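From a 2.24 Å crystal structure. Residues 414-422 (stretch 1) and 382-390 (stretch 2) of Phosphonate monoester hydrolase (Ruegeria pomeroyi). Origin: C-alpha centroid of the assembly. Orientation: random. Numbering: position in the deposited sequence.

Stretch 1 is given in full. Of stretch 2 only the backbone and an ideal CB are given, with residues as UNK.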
# COMPACT_ATOMS: atom_id res chain seq x y z
N SER A 414 19.42 23.76 -1.22
CA SER A 414 19.27 24.53 -2.46
C SER A 414 20.47 25.44 -2.74
O SER A 414 20.95 26.15 -1.85
CB SER A 414 17.99 25.36 -2.41
OG SER A 414 17.79 26.10 -3.60
N LEU A 415 20.95 25.40 -3.99
CA LEU A 415 22.06 26.22 -4.47
C LEU A 415 21.57 27.55 -5.02
O LEU A 415 22.39 28.34 -5.51
CB LEU A 415 22.84 25.46 -5.55
CG LEU A 415 23.56 24.19 -5.13
CD1 LEU A 415 24.27 23.57 -6.31
CD2 LEU A 415 24.53 24.43 -3.99
N ARG A 416 20.25 27.80 -4.95
CA ARG A 416 19.61 29.03 -5.44
C ARG A 416 20.26 30.33 -4.94
O ARG A 416 20.52 31.17 -5.80
CB ARG A 416 18.09 29.00 -5.25
CG ARG A 416 17.35 29.71 -6.36
CD ARG A 416 15.87 29.60 -6.16
NE ARG A 416 15.15 30.54 -7.00
CZ ARG A 416 13.83 30.68 -7.00
NH1 ARG A 416 13.08 29.93 -6.20
NH2 ARG A 416 13.24 31.56 -7.80
N PRO A 417 20.61 30.52 -3.63
CA PRO A 417 21.29 31.79 -3.22
C PRO A 417 22.55 32.14 -4.04
O PRO A 417 22.75 33.31 -4.37
CB PRO A 417 21.63 31.56 -1.74
CG PRO A 417 20.63 30.58 -1.28
CD PRO A 417 20.39 29.65 -2.45
N PHE A 418 23.37 31.13 -4.38
CA PHE A 418 24.58 31.22 -5.20
C PHE A 418 24.35 31.72 -6.63
O PHE A 418 25.28 32.29 -7.22
CB PHE A 418 25.29 29.85 -5.28
CG PHE A 418 25.79 29.32 -3.96
CD1 PHE A 418 26.98 29.80 -3.41
CD2 PHE A 418 25.11 28.32 -3.29
CE1 PHE A 418 27.47 29.27 -2.22
CE2 PHE A 418 25.60 27.79 -2.11
CZ PHE A 418 26.77 28.29 -1.56
N LEU A 419 23.16 31.46 -7.21
CA LEU A 419 22.80 31.85 -8.59
C LEU A 419 22.81 33.36 -8.84
O LEU A 419 23.16 33.79 -9.95
CB LEU A 419 21.49 31.20 -9.04
CG LEU A 419 21.42 29.65 -9.00
CD1 LEU A 419 20.13 29.15 -9.60
CD2 LEU A 419 22.62 29.00 -9.70
N THR A 420 22.49 34.16 -7.81
CA THR A 420 22.52 35.63 -7.86
C THR A 420 23.81 36.19 -7.22
O THR A 420 23.83 37.33 -6.74
CB THR A 420 21.23 36.24 -7.30
OG1 THR A 420 20.98 35.68 -6.02
CG2 THR A 420 20.04 36.04 -8.22
N GLY A 421 24.87 35.37 -7.23
CA GLY A 421 26.19 35.71 -6.72
C GLY A 421 26.32 35.79 -5.21
O GLY A 421 27.36 36.22 -4.72
N GLU A 422 25.27 35.38 -4.46
CA GLU A 422 25.29 35.40 -2.99
C GLU A 422 25.75 34.06 -2.41
O GLU A 422 26.21 33.21 -3.18
CB GLU A 422 23.93 35.84 -2.37
CG GLU A 422 22.77 36.20 -3.28
CD GLU A 422 22.47 37.67 -3.48
OE1 GLU A 422 23.24 38.52 -3.00
OE2 GLU A 422 21.41 37.96 -4.08
N UNK A 382 28.71 34.03 -15.78
CA UNK A 382 30.15 33.96 -15.54
C UNK A 382 30.56 33.89 -14.08
O UNK A 382 31.76 33.89 -13.79
CB UNK A 382 30.82 35.18 -16.18
N UNK A 383 29.57 33.82 -13.14
CA UNK A 383 29.82 33.70 -11.70
C UNK A 383 30.41 32.31 -11.37
O UNK A 383 29.93 31.28 -11.86
CB UNK A 383 28.53 33.93 -10.92
N UNK A 384 31.49 32.33 -10.58
CA UNK A 384 32.23 31.14 -10.19
C UNK A 384 32.10 30.95 -8.67
O UNK A 384 32.44 31.85 -7.90
CB UNK A 384 33.70 31.25 -10.61
N UNK A 385 31.60 29.78 -8.26
CA UNK A 385 31.40 29.39 -6.86
C UNK A 385 32.59 28.53 -6.37
O UNK A 385 32.94 27.55 -7.02
CB UNK A 385 30.08 28.62 -6.70
N UNK A 386 33.17 28.92 -5.22
CA UNK A 386 34.30 28.24 -4.59
C UNK A 386 33.92 27.47 -3.31
O UNK A 386 34.71 26.66 -2.82
CB UNK A 386 35.39 29.27 -4.26
N UNK A 387 32.71 27.73 -2.77
CA UNK A 387 32.19 27.06 -1.57
C UNK A 387 32.00 25.55 -1.82
O UNK A 387 31.68 25.19 -2.95
CB UNK A 387 30.86 27.69 -1.14
N UNK A 388 32.17 24.66 -0.81
CA UNK A 388 31.94 23.22 -1.07
C UNK A 388 30.47 22.92 -1.33
O UNK A 388 29.59 23.26 -0.54
CB UNK A 388 32.43 22.38 0.11
N UNK A 389 30.21 22.31 -2.48
CA UNK A 389 28.86 21.91 -2.89
C UNK A 389 28.87 20.40 -3.06
O UNK A 389 29.92 19.80 -3.28
CB UNK A 389 28.42 22.61 -4.18
N UNK A 390 27.69 19.78 -2.88
CA UNK A 390 27.52 18.34 -2.93
C UNK A 390 26.46 17.95 -3.94
O UNK A 390 25.57 18.74 -4.22
CB UNK A 390 27.16 17.80 -1.55

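Position 382 has a positive phi (83°, with psi 3°), a region in which a residue with a CB is strained, and nothing of stretch 1 lies within 5.5 Å of its ideal CB. The backbone alone therefore favours glycine, and the residue is G382.

At 383 the CA-to-CB bond points toward stretch 1, where the ideal CB is 5.1 Å from G421 CA and 5.2 Å from F418 O. The gap is too wide for a small residue to fill. G421, with no side chain of its own, offers a bare CA against which a flat group can lie, and backbone carbonyls stand close by, so an aromatic or a polar planar side chain would suit. The residue is H383. G421 CA sits over one face of its ring, 3.6 Å from the ring centroid and 16° off the normal, a CH-pi contact. H383 CD2 also approaches F418 O, at 3.4 Å. A water joins the two stretches as well: its oxygen lies 2.7 Å from H383 NE2 and donates to E422 O, 2.6 Å from the water oxygen.

Position 384 is in a strand and out of reach of stretch 1, and its extended backbone suits beta-branched residues among others. It is V384.

The alternation of the strand turns 385 back toward stretch 1, and the ideal CB of 385 is 4.7 Å from F418 CD1. A hydrocarbon of moderate size, such as valine, isoleucine or leucine, would meet the ring. In V385, CG1 packs 3.7 Å from F418 CD1.

Position 386 points away, so a polar or charged side chain is acceptable; it is E386.

At 387, where the chain turns a corner, CB again points toward stretch 1, and the ideal CB is already 3.9 Å from F418 CE1. A small apolar residue suffices here, and A387 makes the contact with its CB alone.

Position 388 points away, and its phi of -67° is compatible with a proline ring. The residue is P388.

At 389 CB points toward stretch 1, and the ideal CB of 389 is 4.3 Å from L415 CD2. A short branched side chain with a methyl, valine or threonine, would fit the extended backbone. T389 places CG2 3.7 Å from L415 CD2, while its OG1 is hydrogen-bonded elsewhere in the structure.

At 390 CB points sideways with no stretch 1 atom near, leaving room for a long polar chain. E390 leads its carboxylate away, to partners elsewhere in the structure.

Stretch 2 382-390: GHVVEAPTE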
# COMPACT_ATOMS: atom_id res chain seq x y z
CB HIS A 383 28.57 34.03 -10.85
CG HIS A 383 28.80 33.97 -9.37
ND1 HIS A 383 29.55 34.92 -8.71
CD2 HIS A 383 28.35 33.07 -8.46
CE1 HIS A 383 29.57 34.55 -7.44
NE2 HIS A 383 28.85 33.45 -7.23
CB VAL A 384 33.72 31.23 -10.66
CG1 VAL A 384 34.59 30.11 -10.08
CG2 VAL A 384 33.81 31.23 -12.19
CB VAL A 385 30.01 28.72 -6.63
CG1 VAL A 385 29.85 28.21 -5.21
CG2 VAL A 385 28.87 29.68 -6.98
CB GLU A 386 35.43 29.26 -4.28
CG GLU A 386 35.97 30.02 -5.49
CD GLU A 386 36.71 29.26 -6.58
OE1 GLU A 386 37.07 28.08 -6.37
OE2 GLU A 386 36.97 29.87 -7.64
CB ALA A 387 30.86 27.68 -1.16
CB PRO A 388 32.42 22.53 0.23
CG PRO A 388 33.15 23.57 0.99
CD PRO A 388 32.55 24.88 0.60
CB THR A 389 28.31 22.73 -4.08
OG1 THR A 389 29.13 22.55 -5.23
CG2 THR A 389 28.18 24.24 -3.77
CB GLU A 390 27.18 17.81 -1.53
CG GLU A 390 28.37 17.87 -0.58
CD GLU A 390 28.11 17.42 0.83
OE1 GLU A 390 26.93 17.16 1.15
OE2 GLU A 390 29.07 17.34 1.63
O HOH W 1 28.44 33.13 -4.57
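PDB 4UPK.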